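Local coordinates for minor capsid protein (Cafeteriavirus-dependent mavirus, PDB 6G42) that forms the penton of the mavirus capsid, a single jelly-roll protein that assembles as a pentamer and probably closes the fivefold vertices of the shell, at residues Glu55-Lys60 and Ser250-Val255; Ile204-Asn209 and Phe234-Lys239; Glu216-Ile221 and Ser228-Val233. All coordinates share one frame; numbering follows the deposited sequence.

Contact 1 (Glu55-Lys60 and Ser250-Val255); sequences EFHLHK and SILFRV
F56 and F253 form a hydrogen-bonded pair between two antiparallel strands, 55-59 and 250-254, whose axes come within 4.7 Å at 177°. F253 N donates to F56 O over 3.0 Å and nearly straight; the return bond is longer and more bent. L58 and I251 form the next pair of this kind. On the face that carries F56, L58, I251 and F253, the F56 ring turns back across the strand pair. Its CG sits between the backbone N and the carbonyl carbon (chi1 69°), the crowded position. F253 CB lies over one face of the F56 ring, toward the rim, 3.8 Å from its centroid, a CH-pi contact. The two phenyl planes are 36° apart, an oblique pair. L58 CB meets I251 CB, 4.2 Å away. The face with E55, H57, H59, S250, L252 and R254 is more polar. L252 CD1 lies over one face of the H57 imidazole, a second CH-pi contact. H57 ND1 points at I251 O in a straight but weak bond of 3.4 Å. That carbonyl already takes the L58 N-H, so two donors share it. S250 OG lies near the plane of the H59 ring at its edge and hydrogen-bonds H59 ND1 at 2.8 Å. E55 and R254 run side by side, but their charged groups do not touch. A second subunit covers this face: E55 OE2 bonds its H203, H57 NE2 bonds its Y282 OH, and H59 stacks on that same tyrosine. Strands 49-62 and 248-264 are neighbours in one antiparallel sheet of the single jelly roll, with 248-264 outermost within the chain. Strand 296-305 flanks 49-62 on its other edge, and strands 201-207 and 236-239 pack on the F56 face.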
loop_
_atom_site.group_PDB
_atom_site.type_symbol
_atom_site.label_atom_id
_atom_site.label_comp_id
_atom_site.label_asym_id
_atom_site.label_seq_id
_atom_site.Cartn_x
_atom_site.Cartn_y
_atom_site.Cartn_z
ATOM N N GLU C 55 1.420 20.303 -7.526
ATOM C CA GLU C 55 0.998 19.212 -8.403
ATOM C C GLU C 55 1.396 19.455 -9.857
ATOM O O GLU C 55 1.341 20.585 -10.344
ATOM C CB GLU C 55 -0.521 19.039 -8.254
ATOM C CG GLU C 55 -1.274 18.297 -9.354
ATOM C CD GLU C 55 -2.762 18.134 -9.035
ATOM O OE1 GLU C 55 -3.335 19.020 -8.353
ATOM O OE2 GLU C 55 -3.368 17.130 -9.475
ATOM N N PHE C 56 1.827 18.389 -10.529
ATOM C CA PHE C 56 1.912 18.382 -11.989
ATOM C C PHE C 56 1.428 17.060 -12.583
ATOM O O PHE C 56 1.266 16.066 -11.869
ATOM C CB PHE C 56 3.311 18.784 -12.505
ATOM C CG PHE C 56 4.406 17.781 -12.239
ATOM C CD1 PHE C 56 4.562 16.657 -13.049
ATOM C CD2 PHE C 56 5.336 18.003 -11.230
ATOM C CE1 PHE C 56 5.586 15.750 -12.819
ATOM C CE2 PHE C 56 6.368 17.104 -11.001
ATOM C CZ PHE C 56 6.495 15.975 -11.796
ATOM N N HIS C 57 1.187 17.080 -13.893
ATOM C CA HIS C 57 0.761 15.897 -14.643
ATOM C C HIS C 57 1.359 15.918 -16.051
ATOM O O HIS C 57 1.083 16.821 -16.828
ATOM C CB HIS C 57 -0.768 15.837 -14.692
ATOM C CG HIS C 57 -1.328 14.517 -15.137
ATOM N ND1 HIS C 57 -0.625 13.333 -15.087
ATOM C CD2 HIS C 57 -2.554 14.197 -15.606
ATOM C CE1 HIS C 57 -1.388 12.349 -15.523
ATOM N NE2 HIS C 57 -2.564 12.846 -15.844
ATOM N N LEU C 58 2.205 14.938 -16.352
ATOM C CA LEU C 58 2.842 14.816 -17.663
ATOM C C LEU C 58 2.073 13.746 -18.429
ATOM O O LEU C 58 2.430 12.565 -18.420
ATOM C CB LEU C 58 4.328 14.451 -17.523
ATOM C CG LEU C 58 5.116 15.193 -16.435
ATOM C CD1 LEU C 58 6.555 14.711 -16.409
ATOM C CD2 LEU C 58 5.065 16.705 -16.606
ATOM N N HIS C 59 0.992 14.175 -19.073
ATOM C CA HIS C 59 0.037 13.245 -19.667
ATOM C C HIS C 59 0.293 12.962 -21.137
ATOM O O HIS C 59 0.172 13.846 -21.969
ATOM C CB HIS C 59 -1.370 13.793 -19.488
ATOM C CG HIS C 59 -2.441 12.794 -19.752
ATOM N ND1 HIS C 59 -2.397 11.510 -19.258
ATOM C CD2 HIS C 59 -3.595 12.894 -20.450
ATOM C CE1 HIS C 59 -3.478 10.859 -19.646
ATOM N NE2 HIS C 59 -4.223 11.678 -20.365
ATOM N N LYS C 60 0.591 11.694 -21.431
ATOM C CA LYS C 60 0.978 11.220 -22.761
ATOM C C LYS C 60 2.296 11.826 -23.253
ATOM O O LYS C 60 2.334 12.722 -24.111
ATOM C CB LYS C 60 -0.148 11.380 -23.779
ATOM C CG LYS C 60 -1.456 10.835 -23.254
ATOM C CD LYS C 60 -2.530 10.824 -24.311
ATOM C CE LYS C 60 -3.878 10.594 -23.667
ATOM N NZ LYS C 60 -4.918 10.417 -24.707
ATOM N N SER C 250 2.143 8.302 -18.362
ATOM C CA SER C 250 1.319 9.373 -17.835
ATOM C C SER C 250 1.794 9.531 -16.397
ATOM O O SER C 250 1.547 8.663 -15.570
ATOM C CB SER C 250 -0.159 8.982 -17.900
ATOM O OG SER C 250 -0.996 10.004 -17.395
ATOM N N ILE C 251 2.513 10.614 -16.119
ATOM C CA ILE C 251 3.216 10.779 -14.846
ATOM C C ILE C 251 2.550 11.838 -13.977
ATOM O O ILE C 251 2.623 13.024 -14.272
ATOM C CB ILE C 251 4.696 11.119 -15.074
ATOM C CG1 ILE C 251 5.375 9.950 -15.806
ATOM C CG2 ILE C 251 5.392 11.389 -13.743
ATOM C CD1 ILE C 251 6.796 10.218 -16.256
ATOM N N LEU C 252 1.915 11.386 -12.900
ATOM C CA LEU C 252 1.245 12.259 -11.943
ATOM C C LEU C 252 2.114 12.475 -10.697
ATOM O O LEU C 252 2.720 11.529 -10.177
ATOM C CB LEU C 252 -0.096 11.637 -11.544
ATOM C CG LEU C 252 -0.994 12.395 -10.569
ATOM C CD1 LEU C 252 -1.437 13.722 -11.174
ATOM C CD2 LEU C 252 -2.195 11.534 -10.203
ATOM N N PHE C 253 2.181 13.731 -10.249
ATOM C CA PHE C 253 2.799 14.094 -8.971
ATOM C C PHE C 253 1.841 14.969 -8.150
ATOM O O PHE C 253 1.224 15.894 -8.681
ATOM C CB PHE C 253 4.131 14.818 -9.190
ATOM C CG PHE C 253 4.682 15.448 -7.939
ATOM C CD1 PHE C 253 5.167 14.657 -6.906
ATOM C CD2 PHE C 253 4.681 16.830 -7.775
ATOM C CE1 PHE C 253 5.658 15.230 -5.742
ATOM C CE2 PHE C 253 5.176 17.405 -6.613
ATOM C CZ PHE C 253 5.664 16.605 -5.595
ATOM N N ARG C 254 1.720 14.646 -6.862
ATOM C CA ARG C 254 0.978 15.440 -5.879
ATOM C C ARG C 254 1.774 15.456 -4.568
ATOM O O ARG C 254 2.222 14.409 -4.108
ATOM C CB ARG C 254 -0.408 14.839 -5.658
ATOM C CG ARG C 254 -1.343 14.968 -6.855
ATOM C CD ARG C 254 -2.636 14.190 -6.657
ATOM N NE ARG C 254 -2.468 12.743 -6.844
ATOM C CZ ARG C 254 -3.439 11.836 -6.711
ATOM N NH1 ARG C 254 -4.681 12.200 -6.386
ATOM N NH2 ARG C 254 -3.170 10.548 -6.909
ATOM N N VAL C 255 1.943 16.630 -3.960
ATOM C CA VAL C 255 2.881 16.796 -2.830
ATOM C C VAL C 255 2.328 16.279 -1.476
ATOM O O VAL C 255 2.168 17.019 -0.507
ATOM C CB VAL C 255 3.439 18.256 -2.759
ATOM C CG1 VAL C 255 2.420 19.270 -2.235
ATOM C CG2 VAL C 255 4.733 18.311 -1.953
#

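Contact 2 (Ile204-Asn209 and Phe234-Lys239); sequences IVIESN and FLTNYK
V205 and F234 cross obliquely. V205 CG1, anti to the backbone N (chi1 166°), comes 3.5 Å from F234 CD2, at a slant to the ring. V205 CG2 sits a little farther from the same ring atom. I206 points to the other face of the sheet and meets T236 there, and L235 just before the strand. Its CD1 lies 3.8 Å from T236 CG2, again obliquely. Its CG2 touches L235 CD1 at 4.1 Å, and these two side chains cross at about a right angle. The strands 204-207 and 236-239 are antiparallel, at 167°, and belong to a sheet of the jelly roll in which 201-207 also pairs with 272-281. I204 and Y238 exchange two backbone bonds, of 2.8 Å from I204 N to Y238 O and 2.9 Å from Y238 N to I204 O. I206 N reaches T236 O only weakly, but L235 N donates to I206 O at 2.8 Å, nearly along the C=O axis. I206 and T236 both touch V53 of strand 49-62. S208 OG hydrogen-bonds N274 O of strand 272-281.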
loop_
_atom_site.group_PDB
_atom_site.type_symbol
_atom_site.label_atom_id
_atom_site.label_comp_id
_atom_site.label_asym_id
_atom_site.label_seq_id
_atom_site.Cartn_x
_atom_site.Cartn_y
_atom_site.Cartn_z
ATOM N N ILE C 204 13.231 14.010 -12.823
ATOM C CA ILE C 204 12.573 14.945 -13.746
ATOM C C ILE C 204 12.344 16.209 -12.930
ATOM O O ILE C 204 11.743 16.163 -11.856
ATOM C CB ILE C 204 11.216 14.420 -14.272
ATOM C CG1 ILE C 204 11.420 13.170 -15.139
ATOM C CG2 ILE C 204 10.491 15.502 -15.077
ATOM C CD1 ILE C 204 10.145 12.432 -15.488
ATOM N N VAL C 205 12.803 17.329 -13.473
ATOM C CA VAL C 205 12.909 18.588 -12.751
ATOM C C VAL C 205 12.130 19.663 -13.493
ATOM O O VAL C 205 12.042 19.632 -14.717
ATOM C CB VAL C 205 14.398 19.003 -12.657
ATOM C CG1 VAL C 205 14.570 20.451 -12.214
ATOM C CG2 VAL C 205 15.154 18.073 -11.719
ATOM N N ILE C 206 11.569 20.603 -12.735
ATOM C CA ILE C 206 11.064 21.875 -13.266
ATOM C C ILE C 206 12.084 22.964 -12.917
ATOM O O ILE C 206 12.394 23.159 -11.739
ATOM C CB ILE C 206 9.696 22.253 -12.660
ATOM C CG1 ILE C 206 8.640 21.221 -13.062
ATOM C CG2 ILE C 206 9.271 23.650 -13.112
ATOM C CD1 ILE C 206 7.302 21.378 -12.367
ATOM N N GLU C 207 12.585 23.662 -13.942
ATOM C CA GLU C 207 13.536 24.782 -13.774
ATOM C C GLU C 207 13.065 26.078 -14.450
ATOM O O GLU C 207 12.146 26.069 -15.277
ATOM C CB GLU C 207 14.953 24.390 -14.242
ATOM C CG GLU C 207 15.064 23.737 -15.614
ATOM C CD GLU C 207 16.468 23.222 -15.922
ATOM O OE1 GLU C 207 17.192 22.788 -14.997
ATOM O OE2 GLU C 207 16.854 23.231 -17.105
ATOM N N SER C 208 13.706 27.183 -14.061
ATOM C CA SER C 208 13.370 28.526 -14.538
ATOM C C SER C 208 14.621 29.386 -14.679
ATOM O O SER C 208 15.413 29.478 -13.743
ATOM C CB SER C 208 12.417 29.208 -13.558
ATOM O OG SER C 208 12.103 30.524 -13.987
ATOM N N ASN C 209 14.781 30.024 -15.837
ATOM C CA ASN C 209 15.911 30.950 -16.068
ATOM C C ASN C 209 15.697 32.377 -15.523
ATOM O O ASN C 209 16.675 33.090 -15.298
ATOM C CB ASN C 209 16.342 30.983 -17.551
ATOM C CG ASN C 209 15.194 31.272 -18.512
ATOM O OD1 ASN C 209 14.162 31.823 -18.131
ATOM N ND2 ASN C 209 15.374 30.889 -19.773
ATOM N N PHE C 234 16.110 24.983 -9.335
ATOM C CA PHE C 234 15.351 23.737 -9.366
ATOM C C PHE C 234 14.103 23.987 -8.520
ATOM O O PHE C 234 14.224 24.263 -7.327
ATOM C CB PHE C 234 16.162 22.592 -8.743
ATOM C CG PHE C 234 17.329 22.111 -9.577
ATOM C CD1 PHE C 234 18.423 22.930 -9.830
ATOM C CD2 PHE C 234 17.365 20.804 -10.057
ATOM C CE1 PHE C 234 19.502 22.477 -10.578
ATOM C CE2 PHE C 234 18.443 20.344 -10.807
ATOM C CZ PHE C 234 19.513 21.182 -11.067
ATOM N N LEU C 235 12.917 23.899 -9.126
ATOM C CA LEU C 235 11.642 24.136 -8.415
ATOM C C LEU C 235 10.992 22.885 -7.807
ATOM O O LEU C 235 10.286 22.982 -6.806
ATOM C CB LEU C 235 10.650 24.850 -9.330
ATOM C CG LEU C 235 11.124 26.182 -9.916
ATOM C CD1 LEU C 235 9.957 26.878 -10.599
ATOM C CD2 LEU C 235 11.740 27.102 -8.872
ATOM N N THR C 236 11.206 21.730 -8.431
ATOM C CA THR C 236 10.890 20.440 -7.812
ATOM C C THR C 236 11.751 19.338 -8.436
ATOM O O THR C 236 12.235 19.483 -9.558
ATOM C CB THR C 236 9.374 20.093 -7.881
ATOM O OG1 THR C 236 9.085 18.968 -7.034
ATOM C CG2 THR C 236 8.920 19.789 -9.313
ATOM N N ASN C 237 11.943 18.263 -7.674
ATOM C CA ASN C 237 12.689 17.078 -8.090
ATOM C C ASN C 237 11.776 15.879 -7.986
ATOM O O ASN C 237 11.517 15.401 -6.880
ATOM C CB ASN C 237 13.854 16.817 -7.144
ATOM C CG ASN C 237 15.058 17.662 -7.444
ATOM O OD1 ASN C 237 14.946 18.866 -7.668
ATOM N ND2 ASN C 237 16.236 17.039 -7.415
ATOM N N TYR C 238 11.285 15.396 -9.117
ATOM C CA TYR C 238 10.513 14.159 -9.145
ATOM C C TYR C 238 11.480 13.022 -9.432
ATOM O O TYR C 238 12.122 13.012 -10.472
ATOM C CB TYR C 238 9.429 14.223 -10.219
ATOM C CG TYR C 238 8.601 12.969 -10.331
ATOM C CD1 TYR C 238 7.488 12.776 -9.522
ATOM C CD2 TYR C 238 8.926 11.975 -11.250
ATOM C CE1 TYR C 238 6.722 11.626 -9.623
ATOM C CE2 TYR C 238 8.167 10.820 -11.354
ATOM C CZ TYR C 238 7.065 10.651 -10.539
ATOM O OH TYR C 238 6.304 9.512 -10.633
ATOM N N LYS C 239 11.593 12.084 -8.499
ATOM C CA LYS C 239 12.339 10.857 -8.728
ATOM C C LYS C 239 11.525 9.929 -9.619
ATOM O O LYS C 239 10.360 9.668 -9.333
ATOM C CB LYS C 239 12.643 10.152 -7.406
ATOM C CG LYS C 239 13.573 8.950 -7.530
ATOM C CD LYS C 239 14.992 9.396 -7.827
ATOM C CE LYS C 239 15.895 8.253 -8.232
ATOM N NZ LYS C 239 17.180 8.812 -8.723
#

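Contact 3 (Glu216-Ile221 and Ser228-Val233); sequences ELLPSI and SDNTGV
L218 and N230 meet in a surface contact where a short beta ladder opens into the loop of a projecting hairpin. L218 N donates to N230 O at 2.9 Å, from above the carbonyl plane. Beside it, E216 and G232 form a hydrogen-bonded antiparallel pair. E216 N reaches G232 O at 2.7 Å, and G232 N returns to E216 O at 3.1 Å. L217 and T231 make the non-hydrogen-bonded pair that follows, on the opposite face of the ladder. The two-stranded hairpin, 216-217 with 231-232, lies in the chain between jelly-roll strands 201-207 and 236-239. Beyond the ladder, side chains take over. CB of N230 points toward 216-221, with CG anti to the backbone N (chi1 -167°). N230 ND2 donates to P219 O at 3.3 Å, and that carbonyl points almost straight at the nitrogen. The I221 side chain crosses that of N230 at about a right angle. L218 CD1 lies 3.6 Å from T231 O. S228 OG makes a weak bond to L218 O, while S228 CB packs on S220 CB at 3.7 Å. S220 OG turns instead to I227 O within the loop. A third subunit lies against the hairpin. NH1 of its R38 bonds L218 O and NH2 bonds N230 O, so one guanidinium bridges the two segments. The E216 carboxylate, carried on an extended chain, is held by N12 and a salt bridge to K300 of that subunit.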
loop_
_atom_site.group_PDB
_atom_site.type_symbol
_atom_site.label_atom_id
_atom_site.label_comp_id
_atom_site.label_asym_id
_atom_site.label_seq_id
_atom_site.Cartn_x
_atom_site.Cartn_y
_atom_site.Cartn_z
ATOM N N GLU C 216 19.668 26.264 -5.766
ATOM C CA GLU C 216 20.218 25.132 -5.014
ATOM C C GLU C 216 21.727 25.091 -5.251
ATOM O O GLU C 216 22.199 25.505 -6.311
ATOM C CB GLU C 216 19.582 23.798 -5.444
ATOM C CG GLU C 216 18.066 23.694 -5.239
ATOM C CD GLU C 216 17.547 22.254 -5.235
ATOM O OE1 GLU C 216 18.230 21.352 -5.755
ATOM O OE2 GLU C 216 16.442 22.008 -4.713
ATOM N N LEU C 217 22.473 24.587 -4.271
ATOM C CA LEU C 217 23.939 24.518 -4.346
ATOM C C LEU C 217 24.357 23.201 -4.986
ATOM O O LEU C 217 23.916 22.146 -4.542
ATOM C CB LEU C 217 24.568 24.647 -2.952
ATOM C CG LEU C 217 24.120 25.824 -2.071
ATOM C CD1 LEU C 217 24.933 25.839 -0.784
ATOM C CD2 LEU C 217 24.232 27.164 -2.784
ATOM N N LEU C 218 25.217 23.278 -6.007
ATOM C CA LEU C 218 25.605 22.122 -6.844
ATOM C C LEU C 218 27.095 21.772 -6.715
ATOM O O LEU C 218 27.889 22.617 -6.310
ATOM C CB LEU C 218 25.275 22.411 -8.316
ATOM C CG LEU C 218 23.818 22.273 -8.768
ATOM C CD1 LEU C 218 23.647 22.830 -10.173
ATOM C CD2 LEU C 218 23.348 20.829 -8.721
ATOM N N PRO C 219 27.479 20.528 -7.082
ATOM C CA PRO C 219 28.886 20.123 -7.019
ATOM C C PRO C 219 29.728 20.687 -8.171
ATOM O O PRO C 219 29.206 21.386 -9.041
ATOM C CB PRO C 219 28.808 18.594 -7.085
ATOM C CG PRO C 219 27.595 18.327 -7.896
ATOM C CD PRO C 219 26.620 19.418 -7.542
ATOM N N SER C 220 31.020 20.364 -8.164
ATOM C CA SER C 220 31.993 20.954 -9.087
ATOM C C SER C 220 31.842 20.468 -10.524
ATOM O O SER C 220 31.594 19.286 -10.771
ATOM C CB SER C 220 33.422 20.681 -8.603
ATOM O OG SER C 220 34.346 21.565 -9.207
ATOM N N ILE C 221 32.017 21.404 -11.459
ATOM C CA ILE C 221 31.920 21.140 -12.895
ATOM C C ILE C 221 33.206 20.443 -13.352
ATOM O O ILE C 221 33.157 19.447 -14.075
ATOM C CB ILE C 221 31.702 22.449 -13.708
ATOM C CG1 ILE C 221 30.447 23.202 -13.226
ATOM C CG2 ILE C 221 31.572 22.155 -15.202
ATOM C CD1 ILE C 221 30.446 24.684 -13.545
ATOM N N SER C 228 33.835 24.185 -5.423
ATOM C CA SER C 228 32.838 24.723 -6.365
ATOM C C SER C 228 31.943 25.815 -5.771
ATOM O O SER C 228 31.655 25.825 -4.576
ATOM C CB SER C 228 31.962 23.594 -6.954
ATOM O OG SER C 228 30.698 23.467 -6.327
ATOM N N ASP C 229 31.520 26.727 -6.642
ATOM C CA ASP C 229 30.454 27.693 -6.355
ATOM C C ASP C 229 29.326 27.544 -7.391
ATOM O O ASP C 229 28.620 28.506 -7.703
ATOM C CB ASP C 229 31.014 29.127 -6.318
ATOM C CG ASP C 229 31.580 29.589 -7.661
ATOM O OD1 ASP C 229 32.018 28.740 -8.471
ATOM O OD2 ASP C 229 31.591 30.817 -7.901
ATOM N N ASN C 230 29.161 26.321 -7.901
ATOM C CA ASN C 230 28.163 26.015 -8.920
ATOM C C ASN C 230 26.770 26.044 -8.288
ATOM O O ASN C 230 26.577 25.553 -7.172
ATOM C CB ASN C 230 28.449 24.645 -9.549
ATOM C CG ASN C 230 27.642 24.388 -10.822
ATOM O OD1 ASN C 230 26.892 25.244 -11.301
ATOM N ND2 ASN C 230 27.795 23.191 -11.376
ATOM N N THR C 231 25.818 26.645 -9.001
ATOM C CA THR C 231 24.436 26.791 -8.532
ATOM C C THR C 231 23.444 26.479 -9.649
ATOM O O THR C 231 23.819 26.353 -10.813
ATOM C CB THR C 231 24.155 28.211 -7.983
ATOM O OG1 THR C 231 24.324 29.185 -9.018
ATOM C CG2 THR C 231 25.077 28.545 -6.820
ATOM N N GLY C 232 22.176 26.337 -9.275
ATOM C CA GLY C 232 21.103 26.078 -10.234
ATOM C C GLY C 232 19.713 26.275 -9.653
ATOM O O GLY C 232 19.493 26.075 -8.458
ATOM N N VAL C 233 18.776 26.662 -10.518
ATOM C CA VAL C 233 17.375 26.871 -10.150
ATOM C C VAL C 233 16.607 25.581 -10.414
ATOM O O VAL C 233 16.499 25.138 -11.558
ATOM C CB VAL C 233 16.743 28.024 -10.952
ATOM C CG1 VAL C 233 15.276 28.204 -10.588
ATOM C CG2 VAL C 233 17.509 29.319 -10.700
#

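In the fold
After strands 8-15 and 33-37 the chain runs through 49-62, whose 55-60 part pairs with 250-255 to close contact 1. The long loop that contact 1 closes includes a separate domain-sized region of strands and helices before the chain returns at strand 201-207. Contact 2 is nested inside this loop, joining 204-209 to 234-239, and contact 3 is nested in turn inside contact 2. Contacts 1 and 2 belong to different sheets and meet face to face at Y238, which packs on F56, I251 and F253. Contacts 2 and 3 touch through F234 and V233, where the hairpin leaves the sheet. Contact 1 faces the second subunit, and contacts 2 and 3 the third.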